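Local coordinates for mitomycin biosynthesis 6-O-methyltransferase (Streptomyces lavendulae, PDB 3GWZ), which transfers the methyl group of S-adenosyl-L-methionine to the 6-hydroxyl of 6-demethylmitomycins A and B, forming the methoxy group of mitomycins A and B, at residues Tyr198-Ala203 with Asp222-Leu227; Ala204-Ile209 with Ala269-Ile274. One frame throughout, in Å; residues are numbered along the deposited sequence.

Contact 1 of 2, residues Tyr198-Ala203 with Asp222-Leu227; sequences YDFSGA and DAFPGL
The Phe224 ring lies against the backbone and CB of Phe200. The CB methylene of Phe200 sits over one face of that ring, 3.6 Å from its centroid and almost on the ring normal, a CH-pi contact. The two rings also form an offset edge-to-face pair. The edge of Phe200 is turned toward the face of Phe224, with centroids 5.3 Å apart and planes at 66°. The closest side-chain carbons are Phe200 CD2 and Phe224 CE2, at 3.5 Å. Phe224 has its CG anti to the carbonyl carbon (chi1 -66°), and the ring reaches across to the loop with CZ 3.4 Å from Phe200 N. Tyr198 CD2 lies over one face of the Phe200 ring, above its centre, while Phe224 meets that ring at its edge.

Both segments lie at helix-to-strand connections of a Rossmann-like methyltransferase domain. Residues 198-203 join helix 173-197 to strand 205-209, and residues 222-227 take the end of helix 215-223 and the turn that leads to strand 228-233. Each contains a type I beta turn, Phe200 to Ala203 and Phe224 to Leu227.

A second apolar contact joins the ends of these turns. Leu227 CD1 packs on Ala203 CB at 3.9 Å. Leu227 also rests on Val220 and Leu221 of helix 215-223.

Polar bonds shape the 198-203 loop itself. Asp199 OD1 accepts Ser201 N at 3.0 Å, an Asx turn, and Ser201 OG at 2.7 Å. Both donors come from the same face of the carboxylate, and the pair of bonds restrains its rotation. This places OD1 about 4.0 Å from Phe224 CE1.

Contact 2 of 2, residues Ala204-Ile209 with Ala269-Ile274; sequences ATAVDI and ADVYLI
Strands 205-209 and 271-275 are neighbours in the parallel core of the methyltransferase sheet. Their backbones are joined by Val271 N to Thr205 O, Val207 N to Val271 O, Leu273 N to Val207 O and Ile209 N to Leu273 O. The last is the straightest, 2.8 Å between Ile209 N and Leu273 O with 171° at the hydrogen.

At the start of the pair, Asp270 grips the start of 204-209. Its OD2 takes Ala204 N at 2.7 Å through the anti lone pair. Thr205 N reaches the same oxygen at 3.3 Å from above the carboxylate plane. Asp270 OD1 has a salt bridge to Lys298, so both carboxylate oxygens are engaged. Thr205 OG1, set between its own N and carbonyl carbon (chi1 55°), receives Asp270 N at 3.0 Å.

One face of the sheet carries Val207 and Tyr272, side by side and pointing the same way. Val207 CB is 3.7 Å from Tyr272 CD1, and Val207 CG2 touches Ala269 CB. Tyr272 OH accepts Ala269 N at 2.9 Å and also bonds to Pro266 O, which fixes the tyrosine over the entry to its strand. Ile209 CD1 meets the same ring obliquely.

The other face holds Ala206, Val271, Asp208 and Leu273. Ala206 CB presses on Val271 CG1 at 3.4 Å, a tight fit. The Asp208 side chain lies about 5 Å from the bound S-adenosyl-L-homocysteine. A central first strand leading to a glycine-rich cofactor loop, beside the fourth, is the arrangement of class I methyltransferases.

How the contacts relate
Along the chain, helix 173-197 ends at 198-203, which runs straight into strand 205-209. Helix 215-223 follows, and 222-227 turns back to close a short loop in contact 1. The chain then goes through strands 228-233 and 254-258 before 269-274 returns to 204-209 and closes the longer loop of contact 2. The closures cross: 198-203 precedes 204-209, and 222-227 precedes 269-274, so the segments alternate. Contact 1 ties the connections that lead into strands 205-209 and 228-233, while contact 2 joins two sheet strands. They meet at Leu227, whose CD1 packs on Ala204 O at 3.6 Å and CD2 on Ala206 CB, and where Ala203 lies against Asp270.

Contact 1 of 2, residues Tyr198-Ala203 with Asp222-Leu227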
ATOM      1  N   TYR A 198      19.014 -27.056  -5.500  1.00 27.67           N
ATOM      2  CA  TYR A 198      19.474 -27.866  -6.617  1.00 25.03           C
ATOM      3  C   TYR A 198      20.616 -27.180  -7.345  1.00 29.93           C
ATOM      4  O   TYR A 198      20.527 -26.001  -7.690  1.00 26.20           O
ATOM      5  CB  TYR A 198      18.331 -28.154  -7.600  1.00 21.67           C
ATOM      6  CG  TYR A 198      18.689 -29.167  -8.664  1.00 22.51           C
ATOM      7  CD1 TYR A 198      18.535 -30.531  -8.431  1.00 19.92           C
ATOM      8  CD2 TYR A 198      19.173 -28.763  -9.901  1.00 21.90           C
ATOM      9  CE1 TYR A 198      18.862 -31.461  -9.392  1.00 26.13           C
ATOM     10  CE2 TYR A 198      19.504 -29.680 -10.866  1.00 19.29           C
ATOM     11  CZ  TYR A 198      19.347 -31.033 -10.610  1.00 26.80           C
ATOM     12  OH  TYR A 198      19.669 -31.960 -11.577  1.00 23.94           O
ATOM     13  N   ASP A 199      21.683 -27.935  -7.587  1.00 30.71           N
ATOM     14  CA  ASP A 199      22.858 -27.412  -8.271  1.00 33.20           C
ATOM     15  C   ASP A 199      22.675 -27.410  -9.787  1.00 23.61           C
ATOM     16  O   ASP A 199      22.854 -28.433 -10.442  1.00 27.27           O
ATOM     17  CB  ASP A 199      24.089 -28.235  -7.889  1.00 31.64           C
ATOM     18  CG  ASP A 199      25.388 -27.586  -8.336  1.00 39.69           C
ATOM     19  OD1 ASP A 199      25.331 -26.610  -9.116  1.00 36.41           O
ATOM     20  OD2 ASP A 199      26.466 -28.054  -7.903  1.00 46.51           O
ATOM     21  N   PHE A 200      22.332 -26.249 -10.338  1.00 24.89           N
ATOM     22  CA  PHE A 200      22.103 -26.108 -11.776  1.00 22.87           C
ATOM     23  C   PHE A 200      23.380 -25.728 -12.528  1.00 27.22           C
ATOM     24  O   PHE A 200      23.324 -25.439 -13.725  1.00 25.60           O
ATOM     25  CB  PHE A 200      21.053 -25.020 -12.057  1.00 23.55           C
ATOM     26  CG  PHE A 200      19.654 -25.362 -11.585  1.00 18.27           C
ATOM     27  CD1 PHE A 200      18.761 -25.995 -12.433  1.00 20.50           C
ATOM     28  CD2 PHE A 200      19.234 -25.020 -10.313  1.00 16.26           C
ATOM     29  CE1 PHE A 200      17.472 -26.308 -12.011  1.00 21.08           C
ATOM     30  CE2 PHE A 200      17.951 -25.323  -9.883  1.00 20.03           C
ATOM     31  CZ  PHE A 200      17.070 -25.971 -10.742  1.00 18.75           C
ATOM     32  N   SER A 201      24.520 -25.704 -11.834  1.00 27.16           N
ATOM     33  CA  SER A 201      25.751 -25.145 -12.415  1.00 28.76           C
ATOM     34  C   SER A 201      26.235 -25.862 -13.678  1.00 29.78           C
ATOM     35  O   SER A 201      26.988 -25.297 -14.475  1.00 34.56           O
ATOM     36  CB  SER A 201      26.876 -25.101 -11.377  1.00 30.61           C
ATOM     37  OG  SER A 201      27.229 -26.411 -10.968  1.00 33.36           O
ATOM     38  N   GLY A 202      25.809 -27.105 -13.864  1.00 28.63           N
ATOM     39  CA  GLY A 202      26.243 -27.875 -15.016  1.00 35.98           C
ATOM     40  C   GLY A 202      25.372 -27.680 -16.241  1.00 37.60           C
ATOM     41  O   GLY A 202      25.712 -28.134 -17.331  1.00 37.00           O
ATOM     42  N   ALA A 203      24.244 -27.000 -16.070  1.00 28.53           N
ATOM     43  CA  ALA A 203      23.289 -26.866 -17.164  1.00 25.91           C
ATOM     44  C   ALA A 203      23.512 -25.591 -17.958  1.00 24.18           C
ATOM     45  O   ALA A 203      23.751 -24.525 -17.388  1.00 23.99           O
ATOM     46  CB  ALA A 203      21.854 -26.918 -16.632  1.00 27.92           C
ATOM     47  N   ASP A 222      18.488 -16.035 -12.074  1.00 17.02           N
ATOM     48  CA  ASP A 222      19.228 -15.097 -11.235  1.00 20.40           C
ATOM     49  C   ASP A 222      20.378 -15.808 -10.526  1.00 24.84           C
ATOM     50  O   ASP A 222      21.485 -15.278 -10.433  1.00 24.08           O
ATOM     51  CB  ASP A 222      18.310 -14.434 -10.203  1.00 22.60           C
ATOM     52  CG  ASP A 222      17.451 -13.336 -10.799  1.00 24.80           C
ATOM     53  OD1 ASP A 222      17.790 -12.835 -11.892  1.00 26.13           O
ATOM     54  OD2 ASP A 222      16.432 -12.975 -10.175  1.00 27.51           O
ATOM     55  N   ALA A 223      20.114 -17.019 -10.044  1.00 18.43           N
ATOM     56  CA  ALA A 223      21.072 -17.740  -9.214  1.00 19.43           C
ATOM     57  C   ALA A 223      22.182 -18.401 -10.015  1.00 24.88           C
ATOM     58  O   ALA A 223      23.240 -18.717  -9.471  1.00 20.63           O
ATOM     59  CB  ALA A 223      20.358 -18.781  -8.365  1.00 22.03           C
ATOM     60  N   PHE A 224      21.928 -18.633 -11.297  1.00 21.57           N
ATOM     61  CA  PHE A 224      22.882 -19.326 -12.159  1.00 22.81           C
ATOM     62  C   PHE A 224      23.083 -18.561 -13.455  1.00 23.44           C
ATOM     63  O   PHE A 224      22.466 -18.872 -14.471  1.00 23.82           O
ATOM     64  CB  PHE A 224      22.424 -20.762 -12.431  1.00 23.29           C
ATOM     65  CG  PHE A 224      22.420 -21.624 -11.205  1.00 21.27           C
ATOM     66  CD1 PHE A 224      23.554 -22.337 -10.840  1.00 22.70           C
ATOM     67  CD2 PHE A 224      21.301 -21.682 -10.388  1.00 18.71           C
ATOM     68  CE1 PHE A 224      23.565 -23.115  -9.698  1.00 26.49           C
ATOM     69  CE2 PHE A 224      21.304 -22.461  -9.234  1.00 24.36           C
ATOM     70  CZ  PHE A 224      22.436 -23.178  -8.889  1.00 27.41           C
ATOM     71  N   PRO A 225      23.968 -17.550 -13.417  1.00 27.04           N
ATOM     72  CA  PRO A 225      24.193 -16.567 -14.485  1.00 26.57           C
ATOM     73  C   PRO A 225      24.507 -17.139 -15.870  1.00 25.96           C
ATOM     74  O   PRO A 225      24.225 -16.465 -16.859  1.00 30.83           O
ATOM     75  CB  PRO A 225      25.386 -15.752 -13.967  1.00 27.80           C
ATOM     76  CG  PRO A 225      25.332 -15.902 -12.486  1.00 36.87           C
ATOM     77  CD  PRO A 225      24.815 -17.291 -12.237  1.00 26.56           C
ATOM     78  N   GLY A 226      25.083 -18.333 -15.959  1.00 27.28           N
ATOM     79  CA  GLY A 226      25.397 -18.892 -17.267  1.00 23.76           C
ATOM     80  C   GLY A 226      24.214 -19.577 -17.936  1.00 25.61           C
ATOM     81  O   GLY A 226      24.259 -19.935 -19.112  1.00 29.64           O
ATOM     82  N   LEU A 227      23.138 -19.752 -17.184  1.00 20.25           N
ATOM     83  CA  LEU A 227      21.992 -20.521 -17.659  1.00 18.90           C
ATOM     84  C   LEU A 227      21.086 -19.707 -18.583  1.00 19.12           C
ATOM     85  O   LEU A 227      20.925 -18.501 -18.397  1.00 19.38           O
ATOM     86  CB  LEU A 227      21.186 -21.021 -16.455  1.00 18.05           C
ATOM     87  CG  LEU A 227      20.058 -22.013 -16.731  1.00 20.40           C
ATOM     88  CD1 LEU A 227      20.604 -23.321 -17.286  1.00 20.80           C
ATOM     89  CD2 LEU A 227      19.273 -22.259 -15.450  1.00 23.11           C
TER

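Contact 2 of 2, residues Ala204-Ile209 with Ala269-Ile274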
ATOM      1  N   ALA A 204      23.431 -25.708 -19.280  1.00 17.94           N
ATOM      2  CA  ALA A 204      23.448 -24.536 -20.142  1.00 24.84           C
ATOM      3  C   ALA A 204      22.029 -24.057 -20.463  1.00 19.14           C
ATOM      4  O   ALA A 204      21.789 -22.860 -20.602  1.00 19.96           O
ATOM      5  CB  ALA A 204      24.221 -24.825 -21.422  1.00 28.00           C
ATOM      6  N   THR A 205      21.087 -24.995 -20.568  1.00 20.08           N
ATOM      7  CA  THR A 205      19.708 -24.653 -20.910  1.00 20.58           C
ATOM      8  C   THR A 205      18.711 -25.310 -19.973  1.00 21.15           C
ATOM      9  O   THR A 205      18.893 -26.455 -19.560  1.00 17.29           O
ATOM     10  CB  THR A 205      19.342 -25.099 -22.327  1.00 20.63           C
ATOM     11  OG1 THR A 205      19.607 -26.499 -22.458  1.00 20.53           O
ATOM     12  CG2 THR A 205      20.151 -24.312 -23.383  1.00 23.60           C
ATOM     13  N   ALA A 206      17.646 -24.576 -19.664  1.00 20.46           N
ATOM     14  CA  ALA A 206      16.561 -25.071 -18.817  1.00 17.69           C
ATOM     15  C   ALA A 206      15.206 -24.752 -19.453  1.00 17.65           C
ATOM     16  O   ALA A 206      15.040 -23.727 -20.123  1.00 16.24           O
ATOM     17  CB  ALA A 206      16.653 -24.443 -17.444  1.00 16.33           C
ATOM     18  N   VAL A 207      14.235 -25.635 -19.254  1.00 15.93           N
ATOM     19  CA  VAL A 207      12.890 -25.385 -19.743  1.00 15.61           C
ATOM     20  C   VAL A 207      11.888 -25.579 -18.602  1.00 15.64           C
ATOM     21  O   VAL A 207      11.876 -26.630 -17.960  1.00 13.77           O
ATOM     22  CB  VAL A 207      12.523 -26.336 -20.893  1.00 18.00           C
ATOM     23  CG1 VAL A 207      11.055 -26.189 -21.243  1.00 15.90           C
ATOM     24  CG2 VAL A 207      13.408 -26.072 -22.120  1.00 16.33           C
ATOM     25  N   ASP A 208      11.072 -24.564 -18.336  1.00 13.72           N
ATOM     26  CA  ASP A 208      10.032 -24.704 -17.313  1.00 17.08           C
ATOM     27  C   ASP A 208       8.685 -24.947 -17.964  1.00 18.20           C
ATOM     28  O   ASP A 208       8.120 -24.065 -18.625  1.00 17.01           O
ATOM     29  CB  ASP A 208       9.939 -23.475 -16.397  1.00 17.33           C
ATOM     30  CG  ASP A 208       9.134 -23.762 -15.126  1.00 21.43           C
ATOM     31  OD1 ASP A 208       8.636 -24.898 -14.984  1.00 20.79           O
ATOM     32  OD2 ASP A 208       9.009 -22.868 -14.264  1.00 19.69           O
ATOM     33  N   ILE A 209       8.173 -26.150 -17.750  1.00 16.68           N
ATOM     34  CA  ILE A 209       6.952 -26.597 -18.386  1.00 11.78           C
ATOM     35  C   ILE A 209       5.734 -26.218 -17.551  1.00 14.58           C
ATOM     36  O   ILE A 209       5.601 -26.674 -16.424  1.00 14.19           O
ATOM     37  CB  ILE A 209       6.976 -28.117 -18.553  1.00 14.52           C
ATOM     38  CG1 ILE A 209       8.249 -28.550 -19.290  1.00 13.95           C
ATOM     39  CG2 ILE A 209       5.721 -28.594 -19.286  1.00 12.65           C
ATOM     40  CD1 ILE A 209       8.632 -29.989 -19.022  1.00 18.54           C
ATOM     41  N   ALA A 269      16.926 -29.741 -24.141  1.00 19.53           N
ATOM     42  CA  ALA A 269      17.465 -28.920 -23.053  1.00 23.42           C
ATOM     43  C   ALA A 269      18.195 -29.785 -22.030  1.00 17.96           C
ATOM     44  O   ALA A 269      17.948 -30.984 -21.939  1.00 19.03           O
ATOM     45  CB  ALA A 269      16.348 -28.116 -22.373  1.00 22.87           C
ATOM     46  N   ASP A 270      19.076 -29.170 -21.248  1.00 14.17           N
ATOM     47  CA  ASP A 270      19.794 -29.870 -20.184  1.00 19.06           C
ATOM     48  C   ASP A 270      18.904 -30.212 -18.985  1.00 19.63           C
ATOM     49  O   ASP A 270      19.020 -31.286 -18.388  1.00 17.16           O
ATOM     50  CB  ASP A 270      20.978 -29.025 -19.704  1.00 16.93           C
ATOM     51  CG  ASP A 270      22.059 -28.875 -20.765  1.00 26.15           C
ATOM     52  OD1 ASP A 270      22.225 -29.810 -21.577  1.00 24.80           O
ATOM     53  OD2 ASP A 270      22.741 -27.828 -20.780  1.00 29.60           O
ATOM     54  N   VAL A 271      18.029 -29.291 -18.606  1.00 19.58           N
ATOM     55  CA  VAL A 271      17.165 -29.557 -17.462  1.00 16.40           C
ATOM     56  C   VAL A 271      15.740 -29.104 -17.754  1.00 15.56           C
ATOM     57  O   VAL A 271      15.511 -28.002 -18.272  1.00 17.57           O
ATOM     58  CB  VAL A 271      17.720 -28.917 -16.161  1.00 21.50           C
ATOM     59  CG1 VAL A 271      17.859 -27.404 -16.324  1.00 22.63           C
ATOM     60  CG2 VAL A 271      16.833 -29.259 -14.958  1.00 20.51           C
ATOM     61  N   TYR A 272      14.785 -29.981 -17.458  1.00 17.92           N
ATOM     62  CA  TYR A 272      13.376 -29.637 -17.562  1.00 14.48           C
ATOM     63  C   TYR A 272      12.801 -29.514 -16.160  1.00 15.39           C
ATOM     64  O   TYR A 272      13.153 -30.288 -15.268  1.00 15.25           O
ATOM     65  CB  TYR A 272      12.622 -30.706 -18.356  1.00 14.52           C
ATOM     66  CG  TYR A 272      13.032 -30.724 -19.812  1.00 17.07           C
ATOM     67  CD1 TYR A 272      12.304 -30.025 -20.761  1.00 17.33           C
ATOM     68  CD2 TYR A 272      14.174 -31.407 -20.225  1.00 20.56           C
ATOM     69  CE1 TYR A 272      12.688 -30.007 -22.088  1.00 21.80           C
ATOM     70  CE2 TYR A 272      14.564 -31.406 -21.557  1.00 17.89           C
ATOM     71  CZ  TYR A 272      13.824 -30.706 -22.480  1.00 19.77           C
ATOM     72  OH  TYR A 272      14.205 -30.699 -23.808  1.00 20.75           O
ATOM     73  N   LEU A 273      11.932 -28.530 -15.961  1.00 15.26           N
ATOM     74  CA  LEU A 273      11.320 -28.334 -14.655  1.00 15.93           C
ATOM     75  C   LEU A 273       9.811 -28.361 -14.826  1.00 15.21           C
ATOM     76  O   LEU A 273       9.287 -27.844 -15.808  1.00 14.36           O
ATOM     77  CB  LEU A 273      11.756 -27.005 -14.038  1.00 14.44           C
ATOM     78  CG  LEU A 273      13.240 -26.843 -13.679  1.00 18.99           C
ATOM     79  CD1 LEU A 273      14.042 -26.521 -14.918  1.00 20.89           C
ATOM     80  CD2 LEU A 273      13.414 -25.744 -12.652  1.00 22.66           C
ATOM     81  N   ILE A 274       9.119 -28.981 -13.877  1.00 14.74           N
ATOM     82  CA  ILE A 274       7.658 -29.050 -13.916  1.00 13.71           C
ATOM     83  C   ILE A 274       7.137 -29.018 -12.475  1.00 13.73           C
ATOM     84  O   ILE A 274       7.217 -29.996 -11.748  1.00 14.76           O
ATOM     85  CB  ILE A 274       7.164 -30.277 -14.721  1.00 15.17           C
ATOM     86  CG1 ILE A 274       5.646 -30.232 -14.929  1.00 11.78           C
ATOM     87  CG2 ILE A 274       7.590 -31.596 -14.068  1.00 14.08           C
ATOM     88  CD1 ILE A 274       5.166 -31.167 -16.053  1.00 13.65           C
TER